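Local coordinates for protein putative monooxygenase (Fusobacterium nucleatum subsp. nucleatum, PDB 3MCS) that probably acts as a monooxygenase, carrying two antibiotic biosynthesis monooxygenase family regions in tandem along one chain, at residues E28-K33 against N74-D79; Y11-K16 against P85-G90. One frame throughout, in Å; residues are numbered along the deposited sequence. Where two conformers were deposited one is given.

In the fold
Both contacts lie in the N-terminal half of a chain with two tandem regions of the antibiotic biosynthesis monooxygenase family, and both use helix 75-87: contact 1 its first turn, contact 2 its last turn and the residues that follow. Their centres are about 17 Å apart, and their nearest atoms, about 6 Å apart, do not touch. Contact 2 joins the end of strand 7-15 to segment 85-90, and contact 1, helix 20-37 against helix 75-87, is nested inside the loop that it closes. Helix 75-87 thus packs at its start on helix 20-37 and, at its far end, is tied by backbone bonds to the strand that precedes helix 20-37.

Contact 1: E28-K33 against N74-D79; sequences EDYVNK and NQASKD
Two nearly antiparallel helices, 20-37 and 75-87, pack side by side here in the first of the two ferredoxin-like alpha+beta units expected of the dimeric alpha-beta barrel family. The short segments run at 167° to each other with their axes 9.0 Å apart, and the CA atoms of Tyr30 and Ala76 come within 5.5 Å. No hydrogen bond crosses between the segments, so the join is one of van der Waals packing.

Its buried half is aromatic. The CG of Tyr30 stands anti to the backbone N (chi1 172°), which carries the ring along the first turn of helix 75-87 and sets its edge against the backbone there: CD1 lies 3.7 Å from Ala76 O, while CE1 meets Ser77 CA. Beyond the segments, Phe80 stacks on this ring, and the Tyr30 hydroxyl hydrogen-bonds to Glu60 and His71, giving the buried phenol polar partners.

The exposed half is aliphatic. Lys33 reaches across fully extended as far as CE, its CG and CB both 4.2 Å from the Ala76 methyl and its CD over Ala76 CA, so that Ala76 CB sits between the lysine stem and the tyrosine ring.

Segment 74-79 has side-chain hydrogen bonds of its own. Asn74 occupies the N-cap position; its OD1 accepts from Gln75 N in the plane of its carbonyl, which is no capping bond. The next residue, Gln75, bends at chi2 (66°), and its NE2 donates to Asp79 OD1, one turn on, at 2.9 Å, meeting the carboxylate from above its plane. The Lys33 and Gln75 chains cross obliquely, Lys33 CE lying 3.8 Å from Gln75 CB.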
# COMPACT_ATOMS: atom_id res chain seq x y z
N GLU A 28 7.65 8.26 -11.79
CA GLU A 28 7.13 7.58 -12.98
C GLU A 28 8.21 6.69 -13.60
O GLU A 28 7.97 5.51 -13.86
CB GLU A 28 6.59 8.57 -14.02
CG GLU A 28 5.22 9.18 -13.68
CD GLU A 28 4.74 10.24 -14.68
OE1 GLU A 28 5.42 10.49 -15.71
OE2 GLU A 28 3.67 10.84 -14.41
N ASP A 29 9.39 7.27 -13.85
CA ASP A 29 10.50 6.51 -14.41
C ASP A 29 10.81 5.28 -13.55
O ASP A 29 11.00 4.19 -14.06
CB ASP A 29 11.78 7.35 -14.52
CG ASP A 29 11.66 8.52 -15.50
OD1 ASP A 29 10.58 8.67 -16.10
OD2 ASP A 29 12.67 9.28 -15.64
N TYR A 30 10.85 5.47 -12.24
CA TYR A 30 11.23 4.38 -11.33
C TYR A 30 10.26 3.23 -11.41
O TYR A 30 10.66 2.07 -11.53
CB TYR A 30 11.34 4.93 -9.91
CG TYR A 30 11.53 3.93 -8.80
CD1 TYR A 30 12.68 3.19 -8.70
CD2 TYR A 30 10.59 3.80 -7.79
CE1 TYR A 30 12.86 2.29 -7.67
CE2 TYR A 30 10.77 2.91 -6.75
CZ TYR A 30 11.90 2.15 -6.70
OH TYR A 30 12.11 1.26 -5.66
N VAL A 31 8.97 3.56 -11.39
CA VAL A 31 7.93 2.53 -11.43
C VAL A 31 7.95 1.83 -12.78
O VAL A 31 7.87 0.59 -12.83
CB VAL A 31 6.53 3.12 -11.10
CG1 VAL A 31 5.46 2.11 -11.34
CG2 VAL A 31 6.48 3.60 -9.66
N ASN A 32 8.08 2.60 -13.86
CA ASN A 32 8.09 2.04 -15.22
C ASN A 32 9.33 1.22 -15.57
O ASN A 32 9.23 0.24 -16.30
CB ASN A 32 7.93 3.15 -16.28
CG ASN A 32 6.51 3.72 -16.34
OD1 ASN A 32 5.54 3.10 -15.90
ND2 ASN A 32 6.39 4.90 -16.93
N LYS A 33 10.49 1.61 -15.05
CA LYS A 33 11.72 0.89 -15.38
C LYS A 33 11.83 -0.35 -14.52
O LYS A 33 12.34 -1.36 -14.98
CB LYS A 33 12.97 1.79 -15.25
CG LYS A 33 14.28 1.06 -15.69
CD LYS A 33 15.55 1.93 -15.55
CE LYS A 33 16.82 1.20 -16.04
NZ LYS A 33 16.80 0.85 -17.49
N ASN A 74 19.75 -2.98 -8.57
CA ASN A 74 19.55 -2.79 -10.02
C ASN A 74 19.46 -1.31 -10.39
O ASN A 74 19.37 -0.46 -9.50
CB ASN A 74 18.31 -3.58 -10.49
CG ASN A 74 18.44 -4.13 -11.92
OD1 ASN A 74 19.21 -3.66 -12.75
ND2 ASN A 74 17.66 -5.16 -12.18
N GLN A 75 19.45 -1.01 -11.68
CA GLN A 75 19.53 0.38 -12.17
C GLN A 75 18.36 1.27 -11.79
O GLN A 75 18.59 2.41 -11.41
CB GLN A 75 19.72 0.41 -13.71
CG GLN A 75 20.28 1.75 -14.24
CD GLN A 75 21.70 1.99 -13.77
OE1 GLN A 75 22.61 1.24 -14.10
NE2 GLN A 75 21.89 3.05 -12.97
N ALA A 76 17.13 0.78 -11.87
CA ALA A 76 15.98 1.63 -11.54
C ALA A 76 16.15 2.30 -10.19
O ALA A 76 16.08 3.54 -10.09
CB ALA A 76 14.69 0.84 -11.56
N SER A 77 16.39 1.48 -9.17
CA SER A 77 16.54 1.93 -7.79
C SER A 77 17.76 2.81 -7.59
O SER A 77 17.68 3.84 -6.92
CB SER A 77 16.60 0.73 -6.85
OG SER A 77 16.61 1.09 -5.49
N LYS A 78 18.88 2.44 -8.19
CA LYS A 78 20.11 3.26 -8.06
C LYS A 78 19.86 4.68 -8.61
O LYS A 78 20.37 5.67 -8.07
CB LYS A 78 21.32 2.61 -8.75
N ASP A 79 19.07 4.79 -9.67
CA ASP A 79 18.79 6.10 -10.24
C ASP A 79 17.85 6.90 -9.35
O ASP A 79 18.10 8.09 -9.09
CB ASP A 79 18.21 5.96 -11.65
CG ASP A 79 19.27 5.59 -12.66
OD1 ASP A 79 20.43 5.49 -12.22
OD2 ASP A 79 18.95 5.43 -13.86

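Contact 2: Y11-K16 against P85-G90; sequences YDFEVK and PQIAEG
Glu89 N donates to Glu14 O at 2.8 Å and Lys16 N to Ile87 O at 3.0 Å, two backbone bonds that run in opposite directions between the segments. Both are fairly straight at hydrogen (162° and 169°), although each donor stands above the plane of the carbonyl it meets. A third bond, from Glu14 N to Gly90 O, is weak. The two strong acceptors also receive CA-H...O contacts, Ala88 CA on Glu14 O and Val15 CA on Ile87 O, so each carbonyl is approached by a neighbouring N-H and C-H pair.

Between the two strong bonds Val15 and Ala88 form an antiparallel non-hydrogen-bonded pair. Here helix 75-87 ends, Ala88 being the first residue to leave helical torsions, and the chain passes through a short, weakly bonded strand before turning a corner at Gly90 into strand 91-104. Strand 7-15, whose other edge pairs with strand 55-62, thus receives the helix-to-strand connection of this ferredoxin-like alpha+beta fold at its end.

Phe13 takes the crowded first torsion, CG between the backbone N and the carbonyl carbon (chi1 65°), and this turns its ring toward the connection. CD1 rests 3.6 Å from Ala88 CB and CZ touches Ile87 CD1, the two aliphatic groups meeting the ring obliquely. Ile87 also packs against Ser22 and Tyr23 of helix 20-37.

On the outer side, Glu14 and Glu89 lie alongside each other, pointing the same way, with CG of Glu14 4.0 Å from CB of Glu89; their carboxylates stay separated. The Lys16 chain, extended beyond CG, crosses Glu89 at about a right angle and runs past the end of the helix, where its CE lies 3.5 Å from Ala88 O and its CD 3.6 Å from Gln86 O.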
# COMPACT_ATOMS: atom_id res chain seq x y z
N TYR A 11 7.01 2.91 1.57
CA TYR A 11 7.93 4.03 1.77
C TYR A 11 7.20 5.37 1.68
O TYR A 11 6.39 5.56 0.78
CB TYR A 11 9.00 4.01 0.69
CG TYR A 11 9.77 2.73 0.66
CD1 TYR A 11 10.85 2.53 1.49
CD2 TYR A 11 9.43 1.71 -0.24
CE1 TYR A 11 11.57 1.35 1.47
CE2 TYR A 11 10.15 0.53 -0.27
CZ TYR A 11 11.21 0.36 0.58
OH TYR A 11 11.92 -0.81 0.57
N ASP A 12 7.48 6.30 2.59
CA ASP A 12 6.88 7.63 2.48
C ASP A 12 7.87 8.76 2.78
O ASP A 12 8.84 8.57 3.52
CB ASP A 12 5.65 7.73 3.38
CG ASP A 12 5.97 7.97 4.83
OD1 ASP A 12 6.26 9.13 5.22
OD2 ASP A 12 5.85 7.00 5.59
N PHE A 13 7.66 9.92 2.19
CA PHE A 13 8.53 11.06 2.48
C PHE A 13 7.89 12.35 2.03
O PHE A 13 7.04 12.35 1.13
CB PHE A 13 9.91 10.93 1.85
CG PHE A 13 9.92 10.93 0.35
CD1 PHE A 13 10.01 12.10 -0.35
CD2 PHE A 13 9.90 9.74 -0.35
CE1 PHE A 13 10.04 12.10 -1.74
CE2 PHE A 13 9.94 9.73 -1.73
CZ PHE A 13 10.00 10.91 -2.42
N GLU A 14 8.33 13.44 2.65
CA GLU A 14 7.80 14.76 2.35
C GLU A 14 8.51 15.33 1.12
O GLU A 14 9.74 15.29 1.03
CB GLU A 14 8.00 15.67 3.55
CG GLU A 14 7.45 17.04 3.38
CD GLU A 14 7.56 17.86 4.61
OE1 GLU A 14 7.77 17.26 5.69
OE2 GLU A 14 7.42 19.09 4.49
N VAL A 15 7.73 15.88 0.18
CA VAL A 15 8.30 16.43 -1.06
C VAL A 15 8.62 17.91 -0.89
O VAL A 15 7.83 18.66 -0.35
CB VAL A 15 7.34 16.21 -2.28
CG1 VAL A 15 7.97 16.66 -3.57
CG2 VAL A 15 6.94 14.75 -2.41
N LYS A 16 9.79 18.33 -1.36
CA LYS A 16 10.16 19.73 -1.30
C LYS A 16 9.12 20.63 -1.99
O LYS A 16 8.48 20.23 -2.98
CB LYS A 16 11.53 19.98 -1.95
CG LYS A 16 12.72 19.49 -1.14
CD LYS A 16 14.04 20.06 -1.67
CE LYS A 16 15.21 19.54 -0.85
NZ LYS A 16 16.52 20.11 -1.29
N PRO A 85 17.29 12.74 -2.48
CA PRO A 85 17.77 13.92 -1.75
C PRO A 85 17.43 15.28 -2.39
O PRO A 85 17.18 16.23 -1.66
CB PRO A 85 19.29 13.71 -1.70
CG PRO A 85 19.44 12.22 -1.76
CD PRO A 85 18.34 11.74 -2.68
N GLN A 86 17.39 15.34 -3.73
CA GLN A 86 17.08 16.59 -4.40
C GLN A 86 15.58 16.93 -4.36
O GLN A 86 15.20 18.11 -4.50
CB GLN A 86 17.60 16.54 -5.84
CG GLN A 86 19.14 16.59 -5.94
CD GLN A 86 19.83 15.81 -4.82
OE1 GLN A 86 20.08 16.34 -3.74
NE2 GLN A 86 20.15 14.54 -5.10
N ILE A 87 14.72 15.94 -4.13
CA ILE A 87 13.29 16.17 -4.10
C ILE A 87 12.59 15.93 -2.75
O ILE A 87 11.38 16.16 -2.62
CB ILE A 87 12.60 15.29 -5.17
CG1 ILE A 87 12.68 13.81 -4.78
CG2 ILE A 87 13.25 15.53 -6.52
CD1 ILE A 87 11.83 12.88 -5.62
N ALA A 88 13.33 15.45 -1.76
CA ALA A 88 12.76 15.16 -0.45
C ALA A 88 13.15 16.21 0.60
O ALA A 88 14.31 16.59 0.74
CB ALA A 88 13.17 13.78 -0.01
N GLU A 89 12.16 16.69 1.33
CA GLU A 89 12.40 17.66 2.38
C GLU A 89 12.89 16.95 3.64
O GLU A 89 13.90 17.32 4.23
CB GLU A 89 11.12 18.46 2.67
CG GLU A 89 11.32 19.67 3.61
CD GLU A 89 12.21 20.79 3.02
OE1 GLU A 89 12.06 21.13 1.83
OE2 GLU A 89 13.03 21.36 3.77
N GLY A 90 12.19 15.92 4.06
CA GLY A 90 12.60 15.21 5.25
C GLY A 90 11.81 13.95 5.48
O GLY A 90 11.21 13.42 4.52